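Local coordinates for protein alanine racemase (Corynebacterium glutamicum, PDB 2DY3) that binds pyridoxal-5'-phosphate and belongs to the alanine racemase family, pairing an N-terminal TIM-barrel-type domain with a largely beta-stranded C-terminal domain, at residues D333-A338 with T343-V348; Q86-A91 with A106-E111; Q22-A27 with P200-R205; T153-H158 with R179-A184. All coordinates share one frame; numbering follows the deposited sequence.

Contact 1. Residues D333-A338 with T343-V348; sequences DATDFA and TINYEV. With PLP (pyridoxal-5'-phosphate), chain F.
Ala338 packs its methyl group against the start of helix 345-350. Ala338 CB lies 3.3 Å from Asn345 N, with Ile344 C close by. Val348 meets helix 334-340 with both of its branches. Its CG1 stands anti to the carbonyl carbon (chi1 -59°), which turns CG1 to Ala338 and CG2 to Ala334. Val348 CG1 is 3.5 Å from Ala338 CA, and Val348 CG2 is 3.7 Å from Ala334 CB. The Phe337 ring is reached obliquely by the same CG1, at 3.9 Å from Phe337 CD1. Phe337 and Val348 run alongside each other, pointing opposite ways. One backbone bond joins the segments: Thr343 N donates to Ala338 O at 2.9 Å. It is fairly straight, 158° at the hydrogen, though the donor stands above the carbonyl plane. These are two short consecutive helices of the C-terminal domain, tied together at their link. The second of them carries Tyr346 on a flank turned away from helix 334-340. Tyr346 OH donates to O2P of pyridoxal-5'-phosphate at 2.7 Å, and O1P lies near the ring plane at the ring edge. Just before the second helix, Thr343 OG1 donates to Glu347 OE1, on the anti side of the carboxylate. Glu347 OE2 is held by Arg281 N of the second subunit. At the far end, Asp333 caps helix 334-340, its OD1 taking the Asp336 N-H at 2.7 Å. Outside the two segments, the Phe337 ring meets Phe287 edge-to-face.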
loop_
_atom_site.group_PDB
_atom_site.type_symbol
_atom_site.label_atom_id
_atom_site.label_comp_id
_atom_site.label_asym_id
_atom_site.label_seq_id
_atom_site.Cartn_x
_atom_site.Cartn_y
_atom_site.Cartn_z
ATOM N N ASP B 333 7.525 10.428 15.972
ATOM C CA ASP B 333 6.175 10.560 15.447
ATOM C C ASP B 333 6.145 10.582 13.926
ATOM O O ASP B 333 7.178 10.703 13.270
ATOM C CB ASP B 333 5.467 11.802 16.006
ATOM C CG ASP B 333 6.177 13.096 15.669
ATOM O OD1 ASP B 333 6.802 13.189 14.586
ATOM O OD2 ASP B 333 6.085 14.031 16.494
ATOM N N ALA B 334 4.945 10.450 13.379
ATOM C CA ALA B 334 4.734 10.432 11.939
ATOM C C ALA B 334 5.345 11.622 11.210
ATOM O O ALA B 334 5.880 11.476 10.110
ATOM C CB ALA B 334 3.232 10.351 11.650
ATOM N N THR B 335 5.261 12.799 11.819
ATOM C CA THR B 335 5.807 14.013 11.222
ATOM C C THR B 335 7.331 13.941 11.124
ATOM O O THR B 335 7.907 14.242 10.079
ATOM C CB THR B 335 5.387 15.270 12.035
ATOM O OG1 THR B 335 3.959 15.315 12.131
ATOM C CG2 THR B 335 5.864 16.544 11.355
ATOM N N ASP B 336 7.985 13.542 12.208
ATOM C CA ASP B 336 9.442 13.419 12.209
ATOM C C ASP B 336 9.875 12.416 11.140
ATOM O O ASP B 336 10.791 12.678 10.346
ATOM C CB ASP B 336 9.932 12.930 13.568
ATOM C CG ASP B 336 11.431 12.706 13.597
ATOM O OD1 ASP B 336 12.178 13.690 13.759
ATOM O OD2 ASP B 336 11.868 11.547 13.438
ATOM N N PHE B 337 9.213 11.261 11.131
ATOM C CA PHE B 337 9.517 10.211 10.168
ATOM C C PHE B 337 9.294 10.749 8.758
ATOM O O PHE B 337 10.078 10.479 7.850
ATOM C CB PHE B 337 8.615 8.994 10.415
ATOM C CG PHE B 337 8.944 7.808 9.556
ATOM C CD1 PHE B 337 8.021 7.309 8.654
ATOM C CD2 PHE B 337 10.179 7.191 9.648
ATOM C CE1 PHE B 337 8.325 6.218 7.860
ATOM C CE2 PHE B 337 10.487 6.099 8.855
ATOM C CZ PHE B 337 9.561 5.614 7.962
ATOM N N ALA B 338 8.221 11.520 8.591
ATOM C CA ALA B 338 7.890 12.111 7.299
ATOM C C ALA B 338 9.021 12.995 6.797
ATOM O O ALA B 338 9.471 12.848 5.661
ATOM C CB ALA B 338 6.606 12.927 7.407
ATOM N N THR B 343 9.093 13.880 2.949
ATOM C CA THR B 343 7.689 13.855 2.545
ATOM C C THR B 343 6.824 14.422 3.676
ATOM O O THR B 343 7.332 15.104 4.566
ATOM C CB THR B 343 7.221 12.422 2.193
ATOM O OG1 THR B 343 5.915 12.481 1.607
ATOM C CG2 THR B 343 7.182 11.543 3.442
ATOM N N ILE B 344 5.524 14.150 3.649
ATOM C CA ILE B 344 4.627 14.679 4.674
ATOM C C ILE B 344 3.931 13.578 5.468
ATOM O O ILE B 344 3.784 12.455 4.985
ATOM C CB ILE B 344 3.568 15.621 4.039
ATOM C CG1 ILE B 344 2.755 14.871 2.984
ATOM C CG2 ILE B 344 4.253 16.805 3.379
ATOM C CD1 ILE B 344 1.777 15.754 2.227
ATOM N N ASN B 345 3.495 13.902 6.686
ATOM C CA ASN B 345 2.844 12.918 7.546
ATOM C C ASN B 345 1.620 12.245 6.930
ATOM O O ASN B 345 1.297 11.105 7.275
ATOM C CB ASN B 345 2.501 13.539 8.915
ATOM C CG ASN B 345 1.827 14.903 8.809
ATOM O OD1 ASN B 345 1.888 15.705 9.745
ATOM N ND2 ASN B 345 1.174 15.164 7.691
ATOM N N TYR B 346 0.943 12.940 6.021
ATOM C CA TYR B 346 -0.219 12.371 5.332
ATOM C C TYR B 346 0.194 11.070 4.643
ATOM O O TYR B 346 -0.506 10.056 4.713
ATOM C CB TYR B 346 -0.736 13.311 4.238
ATOM C CG TYR B 346 -1.413 14.585 4.696
ATOM C CD1 TYR B 346 -0.673 15.700 5.059
ATOM C CD2 TYR B 346 -2.802 14.691 4.695
ATOM C CE1 TYR B 346 -1.292 16.887 5.398
ATOM C CE2 TYR B 346 -3.432 15.874 5.034
ATOM C CZ TYR B 346 -2.671 16.971 5.384
ATOM O OH TYR B 346 -3.286 18.163 5.696
ATOM N N GLU B 347 1.339 11.110 3.967
ATOM C CA GLU B 347 1.822 9.945 3.237
ATOM C C GLU B 347 2.352 8.825 4.125
ATOM O O GLU B 347 2.118 7.649 3.849
ATOM C CB GLU B 347 2.891 10.356 2.217
ATOM C CG GLU B 347 3.382 9.187 1.353
ATOM C CD GLU B 347 4.214 9.634 0.154
ATOM O OE1 GLU B 347 5.184 10.393 0.346
ATOM O OE2 GLU B 347 3.902 9.222 -0.983
ATOM N N VAL B 348 3.052 9.174 5.198
ATOM C CA VAL B 348 3.586 8.144 6.075
ATOM C C VAL B 348 2.492 7.291 6.735
ATOM O O VAL B 348 2.636 6.075 6.825
ATOM C CB VAL B 348 4.514 8.751 7.162
ATOM C CG1 VAL B 348 5.671 9.500 6.495
ATOM C CG2 VAL B 348 3.742 9.669 8.063
HETATM N N1 PLP F . -11.623 17.903 1.683
HETATM C C2 PLP F . -11.327 17.237 0.490
HETATM C C2A PLP F . -12.115 17.572 -0.765
HETATM C C3 PLP F . -10.291 16.273 0.485
HETATM O O3 PLP F . -9.976 15.610 -0.683
HETATM C C4 PLP F . -9.578 15.993 1.692
HETATM C C4A PLP F . -8.410 14.974 1.740
HETATM C C5 PLP F . -9.915 16.719 2.888
HETATM C C6 PLP F . -10.935 17.655 2.860
HETATM C C5A PLP F . -9.202 16.511 4.190
HETATM O O4P PLP F . -8.027 17.308 4.258
HETATM P P PLP F . -6.983 17.365 5.498
HETATM O O1P PLP F . -6.534 16.010 5.796
HETATM O O2P PLP F . -5.924 18.216 4.954
HETATM O O3P PLP F . -7.781 17.965 6.590
#

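Contact 2. Residues Q86-A91 with A106-E111; sequences QDFRAA and AKALIE
The ring of Phe88 meets helix 103-110 at a slant, through its far end. Ala108 and Leu109 share that end between them. Phe88 CZ comes 3.7 Å from the carbonyl oxygen Ala108 O and 3.9 Å from the methyl carbon Ala108 CB. One methyl branch of Leu109 reaches the ring beside this, with Leu109 CD2 4.0 Å from Phe88 CE1. The two side chains cross obliquely. A second flat group adjoins the same ring: the indole of Trp82, with the planes about 45° apart. Phe88 CG is set between its backbone N and carbonyl carbon (chi1 62°), and from there the ring extends across to the other helix. Asp87 is at the N-cap of helix 88-92. Asp87 OD2 accepts from Ala90 N at 3.1 Å, from above the carboxylate plane. On the other side, Ala108 O also has a polar partner, a hydrogen bond with Thr112 OG1 just past the helix end. The contact is small and its side-chain part is apolar, and Phe88 remains partly exposed. Both helices belong to the outer layer of the barrel-type domain, in successive beta-alpha units. Strand 97-100 lies between them in the chain, and Phe88 and Leu109 both touch its Leu98. Leu109 also rests on Val100 of that strand and on Ile150 of strand 150-156, while Ala90 and Ala91 pack on helix 62-70.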
loop_
_atom_site.group_PDB
_atom_site.type_symbol
_atom_site.label_atom_id
_atom_site.label_comp_id
_atom_site.label_asym_id
_atom_site.label_seq_id
_atom_site.Cartn_x
_atom_site.Cartn_y
_atom_site.Cartn_z
ATOM N N GLN B 86 -20.380 5.381 -13.562
ATOM C CA GLN B 86 -20.503 4.441 -12.455
ATOM C C GLN B 86 -21.948 4.394 -11.990
ATOM O O GLN B 86 -22.771 5.198 -12.421
ATOM C CB GLN B 86 -19.634 4.869 -11.275
ATOM C CG GLN B 86 -18.195 5.181 -11.621
ATOM C CD GLN B 86 -17.369 5.409 -10.379
ATOM O OE1 GLN B 86 -16.827 4.466 -9.790
ATOM N NE2 GLN B 86 -17.285 6.662 -9.956
ATOM N N ASP B 87 -22.249 3.462 -11.096
ATOM C CA ASP B 87 -23.599 3.333 -10.559
ATOM C C ASP B 87 -23.775 4.330 -9.406
ATOM O O ASP B 87 -23.872 3.935 -8.241
ATOM C CB ASP B 87 -23.826 1.905 -10.051
ATOM C CG ASP B 87 -25.258 1.658 -9.620
ATOM O OD1 ASP B 87 -25.566 0.526 -9.202
ATOM O OD2 ASP B 87 -26.077 2.591 -9.705
ATOM N N PHE B 88 -23.814 5.620 -9.727
ATOM C CA PHE B 88 -23.970 6.635 -8.695
ATOM C C PHE B 88 -25.377 6.590 -8.111
ATOM O O PHE B 88 -25.598 7.013 -6.978
ATOM C CB PHE B 88 -23.657 8.029 -9.262
ATOM C CG PHE B 88 -24.572 8.460 -10.370
ATOM C CD1 PHE B 88 -25.764 9.106 -10.092
ATOM C CD2 PHE B 88 -24.234 8.231 -11.694
ATOM C CE1 PHE B 88 -26.605 9.521 -11.111
ATOM C CE2 PHE B 88 -25.073 8.643 -12.721
ATOM C CZ PHE B 88 -26.258 9.289 -12.424
ATOM N N ARG B 89 -26.322 6.063 -8.887
ATOM C CA ARG B 89 -27.705 5.935 -8.447
ATOM C C ARG B 89 -27.745 5.070 -7.198
ATOM O O ARG B 89 -28.566 5.286 -6.306
ATOM C CB ARG B 89 -28.570 5.298 -9.549
ATOM C CG ARG B 89 -29.997 4.947 -9.110
ATOM C CD ARG B 89 -30.723 6.158 -8.539
ATOM N NE ARG B 89 -32.010 5.798 -7.948
ATOM C CZ ARG B 89 -33.132 5.603 -8.638
ATOM N NH1 ARG B 89 -33.141 5.738 -9.959
ATOM N NH2 ARG B 89 -34.251 5.265 -8.006
ATOM N N ALA B 90 -26.854 4.087 -7.141
ATOM C CA ALA B 90 -26.770 3.189 -5.995
ATOM C C ALA B 90 -26.429 3.986 -4.740
ATOM O O ALA B 90 -26.868 3.647 -3.642
ATOM C CB ALA B 90 -25.708 2.125 -6.240
ATOM N N ALA B 91 -25.646 5.048 -4.908
ATOM C CA ALA B 91 -25.256 5.884 -3.780
ATOM C C ALA B 91 -26.447 6.739 -3.358
ATOM O O ALA B 91 -26.760 6.848 -2.166
ATOM C CB ALA B 91 -24.081 6.766 -4.164
ATOM N N ALA B 106 -23.631 17.203 -13.401
ATOM C CA ALA B 106 -24.886 17.889 -13.146
ATOM C C ALA B 106 -25.957 17.290 -14.064
ATOM O O ALA B 106 -27.069 16.986 -13.629
ATOM C CB ALA B 106 -24.732 19.386 -13.424
ATOM N N LYS B 107 -25.598 17.103 -15.330
ATOM C CA LYS B 107 -26.521 16.561 -16.316
ATOM C C LYS B 107 -27.017 15.166 -15.953
ATOM O O LYS B 107 -28.214 14.876 -16.054
ATOM C CB LYS B 107 -25.849 16.530 -17.690
ATOM C CG LYS B 107 -26.753 16.054 -18.809
ATOM C CD LYS B 107 -26.079 16.222 -20.159
ATOM C CE LYS B 107 -27.009 15.812 -21.289
ATOM N NZ LYS B 107 -26.348 15.956 -22.614
ATOM N N ALA B 108 -26.096 14.305 -15.535
ATOM C CA ALA B 108 -26.444 12.940 -15.168
ATOM C C ALA B 108 -27.391 12.911 -13.972
ATOM O O ALA B 108 -28.263 12.049 -13.881
ATOM C CB ALA B 108 -25.177 12.140 -14.854
ATOM N N LEU B 109 -27.217 13.857 -13.056
ATOM C CA LEU B 109 -28.055 13.925 -11.864
ATOM C C LEU B 109 -29.457 14.419 -12.185
ATOM O O LEU B 109 -30.442 13.856 -11.714
ATOM C CB LEU B 109 -27.404 14.837 -10.819
ATOM C CG LEU B 109 -26.104 14.272 -10.236
ATOM C CD1 LEU B 109 -25.375 15.337 -9.445
ATOM C CD2 LEU B 109 -26.425 13.071 -9.361
ATOM N N ILE B 110 -29.538 15.473 -12.991
ATOM C CA ILE B 110 -30.823 16.042 -13.378
ATOM C C ILE B 110 -31.640 15.037 -14.176
ATOM O O ILE B 110 -32.869 14.998 -14.076
ATOM C CB ILE B 110 -30.629 17.308 -14.235
ATOM C CG1 ILE B 110 -30.053 18.437 -13.374
ATOM C CG2 ILE B 110 -31.949 17.736 -14.844
ATOM C CD1 ILE B 110 -29.628 19.651 -14.178
ATOM N N GLU B 111 -30.955 14.216 -14.962
ATOM C CA GLU B 111 -31.645 13.229 -15.774
ATOM C C GLU B 111 -31.908 11.928 -15.023
ATOM O O GLU B 111 -32.380 10.953 -15.610
ATOM C CB GLU B 111 -30.856 12.965 -17.058
ATOM C CG GLU B 111 -30.799 14.181 -17.982
ATOM C CD GLU B 111 -29.898 13.970 -19.183
ATOM O OE1 GLU B 111 -29.828 14.875 -20.041
ATOM O OE2 GLU B 111 -29.253 12.904 -19.268
#

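Contact 3. Residues Q22-A27 with P200-R205; sequences QMAGPA and PAFLTR
Phe202 and Met23 are brought together by their torsions. Phe202 CG lies anti to the backbone N (chi1 176°), which carries the ring out to the end of helix 10-24. The Met23 chain runs extended and then bends at its last torsion (chi3 74°), which sets the methyl group by Leu203. Phe202 CZ lies 3.7 Å from Met23 CB. Ala24 N is at the ring edge, in the ring plane, 3.8 Å from the same Phe202 CZ. The Ala24 methyl is slightly farther off. Met23 SD stands 5.5 Å from the centroid of the Phe202 ring, 46° off its normal, an oblique Met-aromatic contact. The Met23 and Leu203 side chains cross at about a right angle. There Met23 CE is 3.4 Å from Leu203 CD2, a close carbon-carbon approach. Both segments are helix ends. After helix 10-24, Gly25 takes positive phi and a type II' turn runs from Ala24 to Ala27. Ala201 O accepts from both Thr204 N and Arg205 N where the other helix stops. Arg205 forms salt bridges with Asp171 and Asp207. Helix 10-24 leads into strand 28-32, and segment 200-205 runs on toward strand 212-213, which lies next to strand 28-32 in the parallel sheet. The contact thus joins early and late parts of a TIM-barrel-type domain, as expected where such a barrel closes, and Pro200 touches pyridoxal-5'-phosphate.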
loop_
_atom_site.group_PDB
_atom_site.type_symbol
_atom_site.label_atom_id
_atom_site.label_comp_id
_atom_site.label_asym_id
_atom_site.label_seq_id
_atom_site.Cartn_x
_atom_site.Cartn_y
_atom_site.Cartn_z
ATOM N N GLN B 22 -14.997 21.072 19.748
ATOM C CA GLN B 22 -14.953 22.298 20.532
ATOM C C GLN B 22 -14.481 23.463 19.659
ATOM O O GLN B 22 -15.054 24.549 19.705
ATOM C CB GLN B 22 -14.022 22.139 21.738
ATOM C CG GLN B 22 -14.041 23.342 22.676
ATOM C CD GLN B 22 -15.418 23.584 23.290
ATOM O OE1 GLN B 22 -15.663 24.623 23.914
ATOM N NE2 GLN B 22 -16.319 22.619 23.125
ATOM N N MET B 23 -13.449 23.226 18.857
ATOM C CA MET B 23 -12.900 24.253 17.970
ATOM C C MET B 23 -13.848 24.705 16.856
ATOM O O MET B 23 -13.734 25.824 16.355
ATOM C CB MET B 23 -11.604 23.759 17.324
ATOM C CG MET B 23 -10.432 23.611 18.274
ATOM S SD MET B 23 -8.963 23.030 17.406
ATOM C CE MET B 23 -8.484 24.512 16.520
ATOM N N ALA B 24 -14.766 23.833 16.452
ATOM C CA ALA B 24 -15.700 24.178 15.387
ATOM C C ALA B 24 -16.781 25.141 15.867
ATOM O O ALA B 24 -17.283 25.957 15.098
ATOM C CB ALA B 24 -16.336 22.913 14.822
ATOM N N GLY B 25 -17.133 25.057 17.144
ATOM C CA GLY B 25 -18.162 25.936 17.663
ATOM C C GLY B 25 -19.516 25.635 17.044
ATOM O O GLY B 25 -19.949 24.486 17.039
ATOM N N PRO B 26 -20.202 26.649 16.499
ATOM C CA PRO B 26 -21.520 26.505 15.871
ATOM C C PRO B 26 -21.478 25.822 14.500
ATOM O O PRO B 26 -22.495 25.323 14.015
ATOM C CB PRO B 26 -22.007 27.947 15.781
ATOM C CG PRO B 26 -20.733 28.680 15.458
ATOM C CD PRO B 26 -19.730 28.043 16.417
ATOM N N ALA B 27 -20.301 25.803 13.881
ATOM C CA ALA B 27 -20.140 25.180 12.568
ATOM C C ALA B 27 -20.240 23.665 12.669
ATOM O O ALA B 27 -19.833 23.073 13.668
ATOM C CB ALA B 27 -18.795 25.572 11.963
ATOM N N PRO B 200 -5.427 22.208 7.777
ATOM C CA PRO B 200 -4.575 23.397 7.881
ATOM C C PRO B 200 -5.348 24.709 8.003
ATOM O O PRO B 200 -5.070 25.512 8.891
ATOM C CB PRO B 200 -3.714 23.321 6.619
ATOM C CG PRO B 200 -4.562 22.556 5.669
ATOM C CD PRO B 200 -5.150 21.476 6.533
ATOM N N ALA B 201 -6.321 24.919 7.123
ATOM C CA ALA B 201 -7.126 26.133 7.156
ATOM C C ALA B 201 -7.959 26.214 8.438
ATOM O O ALA B 201 -8.019 27.262 9.081
ATOM C CB ALA B 201 -8.040 26.189 5.933
ATOM N N PHE B 202 -8.592 25.103 8.804
ATOM C CA PHE B 202 -9.424 25.038 10.004
ATOM C C PHE B 202 -8.659 25.403 11.270
ATOM O O PHE B 202 -9.164 26.131 12.121
ATOM C CB PHE B 202 -10.008 23.630 10.160
ATOM C CG PHE B 202 -10.799 23.431 11.428
ATOM C CD1 PHE B 202 -11.894 24.232 11.716
ATOM C CD2 PHE B 202 -10.464 22.421 12.317
ATOM C CE1 PHE B 202 -12.642 24.029 12.869
ATOM C CE2 PHE B 202 -11.203 22.209 13.469
ATOM C CZ PHE B 202 -12.296 23.014 13.745
ATOM N N LEU B 203 -7.442 24.890 11.395
ATOM C CA LEU B 203 -6.631 25.157 12.573
ATOM C C LEU B 203 -5.942 26.519 12.547
ATOM O O LEU B 203 -5.087 26.784 13.387
ATOM C CB LEU B 203 -5.570 24.062 12.748
ATOM C CG LEU B 203 -6.035 22.621 13.001
ATOM C CD1 LEU B 203 -4.820 21.711 13.118
ATOM C CD2 LEU B 203 -6.873 22.553 14.273
ATOM N N THR B 204 -6.304 27.376 11.595
ATOM C CA THR B 204 -5.681 28.699 11.510
ATOM C C THR B 204 -6.548 29.812 10.921
ATOM O O THR B 204 -6.174 30.981 10.978
ATOM C CB THR B 204 -4.375 28.651 10.692
ATOM O OG1 THR B 204 -3.765 29.948 10.695
ATOM C CG2 THR B 204 -4.660 28.249 9.254
ATOM N N ARG B 205 -7.696 29.457 10.355
ATOM C CA ARG B 205 -8.587 30.449 9.753
ATOM C C ARG B 205 -10.016 30.275 10.261
ATOM O O ARG B 205 -10.860 29.690 9.577
ATOM C CB ARG B 205 -8.572 30.324 8.224
ATOM C CG ARG B 205 -7.260 30.712 7.566
ATOM C CD ARG B 205 -6.978 32.192 7.744
ATOM N NE ARG B 205 -7.907 33.037 7.000
ATOM C CZ ARG B 205 -7.839 33.263 5.691
ATOM N NH1 ARG B 205 -6.878 32.708 4.963
ATOM N NH2 ARG B 205 -8.729 34.053 5.108
#

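Contact 4. Residues T153-H158 with R179-A184; sequences TGMFTH and RALALA. With PLP (pyridoxal-5'-phosphate), chain F.
Met155 points its CB toward segment 179-184 of helix 169-186 and reaches it with every atom beyond. Its CG is tucked between the backbone N and carbonyl carbon (chi1 54°). There Met155 CG lies 3.9 Å from Leu181 CD1. The sulfur comes next, alongside the helix backbone, with Met155 SD 3.6 Å from Leu181 CA. The same SD is 4.1 Å from Ala180 CB. A bend at the last torsion (chi3 68°) turns the methyl group along the helix. At the tip, Met155 CE meets Ala184 CB at 3.5 Å, and Ala180 O lies 3.7 Å from the same CE. The Met155 and Leu181 side chains cross at a slant. This is a strand packed against the helix that follows it, a beta-alpha unit of the TIM-barrel-type domain. The axes of strand 153-156 and helix 179-184 pass 9.7 Å apart and run nearly antiparallel, at 154°. Phe141 of helix 134-146 and Phe177 of helix 169-186 also touch Met155, and the former touches Ala184 too. Met155 N is hydrogen-bonded to Asn194 OD1. Past the strand, the chain reaches the pyridoxal-5'-phosphate pocket at His158. C2 of pyridoxal-5'-phosphate lies over one face of the His158 imidazole, toward the rim of that ring, with His158 CE1 3.5 Å from C2. The His158 side chain also rests on Arg214, another residue of that pocket.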
loop_
_atom_site.group_PDB
_atom_site.type_symbol
_atom_site.label_atom_id
_atom_site.label_comp_id
_atom_site.label_asym_id
_atom_site.label_seq_id
_atom_site.Cartn_x
_atom_site.Cartn_y
_atom_site.Cartn_z
ATOM N N THR B 153 -27.604 21.280 -1.392
ATOM C CA THR B 153 -27.393 21.562 0.021
ATOM C C THR B 153 -26.360 22.654 0.267
ATOM O O THR B 153 -26.290 23.213 1.366
ATOM C CB THR B 153 -26.943 20.307 0.774
ATOM O OG1 THR B 153 -26.874 20.604 2.175
ATOM C CG2 THR B 153 -25.565 19.855 0.283
ATOM N N GLY B 154 -25.560 22.940 -0.755
ATOM C CA GLY B 154 -24.539 23.969 -0.647
ATOM C C GLY B 154 -23.422 23.754 -1.653
ATOM O O GLY B 154 -23.571 22.982 -2.605
ATOM N N MET B 155 -22.309 24.455 -1.457
ATOM C CA MET B 155 -21.145 24.315 -2.326
ATOM C C MET B 155 -19.879 24.322 -1.477
ATOM O O MET B 155 -19.880 24.753 -0.319
ATOM C CB MET B 155 -21.083 25.435 -3.378
ATOM C CG MET B 155 -21.128 26.854 -2.837
ATOM S SD MET B 155 -20.733 28.062 -4.130
ATOM C CE MET B 155 -22.134 27.900 -5.202
ATOM N N PHE B 156 -18.797 23.825 -2.050
ATOM C CA PHE B 156 -17.545 23.767 -1.326
ATOM C C PHE B 156 -16.400 23.839 -2.314
ATOM O O PHE B 156 -16.576 23.591 -3.504
ATOM C CB PHE B 156 -17.447 22.454 -0.535
ATOM C CG PHE B 156 -17.313 21.232 -1.405
ATOM C CD1 PHE B 156 -18.373 20.794 -2.180
ATOM C CD2 PHE B 156 -16.121 20.531 -1.454
ATOM C CE1 PHE B 156 -18.243 19.673 -2.988
ATOM C CE2 PHE B 156 -15.985 19.417 -2.259
ATOM C CZ PHE B 156 -17.048 18.986 -3.028
ATOM N N THR B 157 -15.230 24.203 -1.814
ATOM C CA THR B 157 -14.053 24.254 -2.647
ATOM C C THR B 157 -12.960 23.672 -1.775
ATOM O O THR B 157 -13.074 23.639 -0.549
ATOM C CB THR B 157 -13.701 25.692 -3.084
ATOM O OG1 THR B 157 -12.860 25.638 -4.245
ATOM C CG2 THR B 157 -12.974 26.436 -1.968
ATOM N N HIS B 158 -11.910 23.178 -2.398
ATOM C CA HIS B 158 -10.848 22.595 -1.621
ATOM C C HIS B 158 -9.666 23.532 -1.665
ATOM O O HIS B 158 -8.982 23.637 -2.679
ATOM C CB HIS B 158 -10.482 21.228 -2.195
ATOM C CG HIS B 158 -9.529 20.444 -1.348
ATOM N ND1 HIS B 158 -9.665 20.331 0.020
ATOM C CD2 HIS B 158 -8.446 19.703 -1.680
ATOM C CE1 HIS B 158 -8.706 19.553 0.491
ATOM N NE2 HIS B 158 -7.954 19.158 -0.519
ATOM N N ARG B 179 -17.881 34.499 -5.084
ATOM C CA ARG B 179 -18.454 35.007 -6.318
ATOM C C ARG B 179 -19.413 33.942 -6.845
ATOM O O ARG B 179 -20.504 34.246 -7.334
ATOM C CB ARG B 179 -17.325 35.281 -7.316
ATOM C CG ARG B 179 -17.758 35.833 -8.654
ATOM C CD ARG B 179 -16.589 36.546 -9.329
ATOM N NE ARG B 179 -15.447 35.666 -9.558
ATOM C CZ ARG B 179 -14.185 35.995 -9.292
ATOM N NH1 ARG B 179 -13.899 37.188 -8.786
ATOM N NH2 ARG B 179 -13.207 35.132 -9.529
ATOM N N ALA B 180 -19.002 32.684 -6.719
ATOM C CA ALA B 180 -19.812 31.558 -7.164
ATOM C C ALA B 180 -21.065 31.410 -6.301
ATOM O O ALA B 180 -22.166 31.207 -6.817
ATOM C CB ALA B 180 -18.984 30.274 -7.111
ATOM N N LEU B 181 -20.894 31.516 -4.989
ATOM C CA LEU B 181 -22.012 31.383 -4.058
ATOM C C LEU B 181 -23.077 32.458 -4.285
ATOM O O LEU B 181 -24.279 32.181 -4.220
ATOM C CB LEU B 181 -21.497 31.440 -2.616
ATOM C CG LEU B 181 -22.514 31.213 -1.491
ATOM C CD1 LEU B 181 -23.234 29.891 -1.687
ATOM C CD2 LEU B 181 -21.797 31.229 -0.150
ATOM N N ALA B 182 -22.638 33.682 -4.561
ATOM C CA ALA B 182 -23.571 34.773 -4.801
ATOM C C ALA B 182 -24.338 34.528 -6.098
ATOM O O ALA B 182 -25.544 34.781 -6.180
ATOM C CB ALA B 182 -22.823 36.105 -4.874
ATOM N N LEU B 183 -23.633 34.024 -7.108
ATOM C CA LEU B 183 -24.234 33.739 -8.406
ATOM C C LEU B 183 -25.251 32.605 -8.258
ATOM O O LEU B 183 -26.309 32.614 -8.889
ATOM C CB LEU B 183 -23.146 33.327 -9.395
ATOM C CG LEU B 183 -23.314 33.635 -10.885
ATOM C CD1 LEU B 183 -22.384 32.725 -11.679
ATOM C CD2 LEU B 183 -24.744 33.426 -11.325
ATOM N N ALA B 184 -24.923 31.627 -7.418
ATOM C CA ALA B 184 -25.800 30.482 -7.190
ATOM C C ALA B 184 -27.104 30.901 -6.517
ATOM O O ALA B 184 -28.187 30.472 -6.925
ATOM C CB ALA B 184 -25.084 29.435 -6.338
HETATM N N1 PLP F . -11.623 17.903 1.683
HETATM C C2 PLP F . -11.327 17.237 0.490
HETATM C C2A PLP F . -12.115 17.572 -0.765
HETATM C C3 PLP F . -10.291 16.273 0.485
HETATM O O3 PLP F . -9.976 15.610 -0.683
HETATM C C4 PLP F . -9.578 15.993 1.692
HETATM C C4A PLP F . -8.410 14.974 1.740
HETATM C C5 PLP F . -9.915 16.719 2.888
HETATM C C6 PLP F . -10.935 17.655 2.860
HETATM C C5A PLP F . -9.202 16.511 4.190
HETATM O O4P PLP F . -8.027 17.308 4.258
HETATM P P PLP F . -6.983 17.365 5.498
HETATM O O1P PLP F . -6.534 16.010 5.796
HETATM O O2P PLP F . -5.924 18.216 4.954
HETATM O O3P PLP F . -7.781 17.965 6.590
#

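Overall arrangement
Contacts 2, 3 and 4 lie in the barrel-type N-terminal domain, and contact 1 lies in the C-terminal domain. Contact 3 joins segments far apart in the chain, and contacts 2 and 4 are nested in series inside its loop. Contact 1 follows. Contacts 2 and 4 sit on the same side of the chain's centre, with centres about 20 Å apart. Contact 1 is on the opposite side, its centre about 37 Å from that of contact 2 and 33 Å from that of contact 4. Contacts 1 and 4 both reach pyridoxal-5'-phosphate, one at its phosphate and one at its ring. Contacts 1 and 3 touch through Tyr346 and Pro200, both residues of the pyridoxal-5'-phosphate pocket, which therefore draws on both domains.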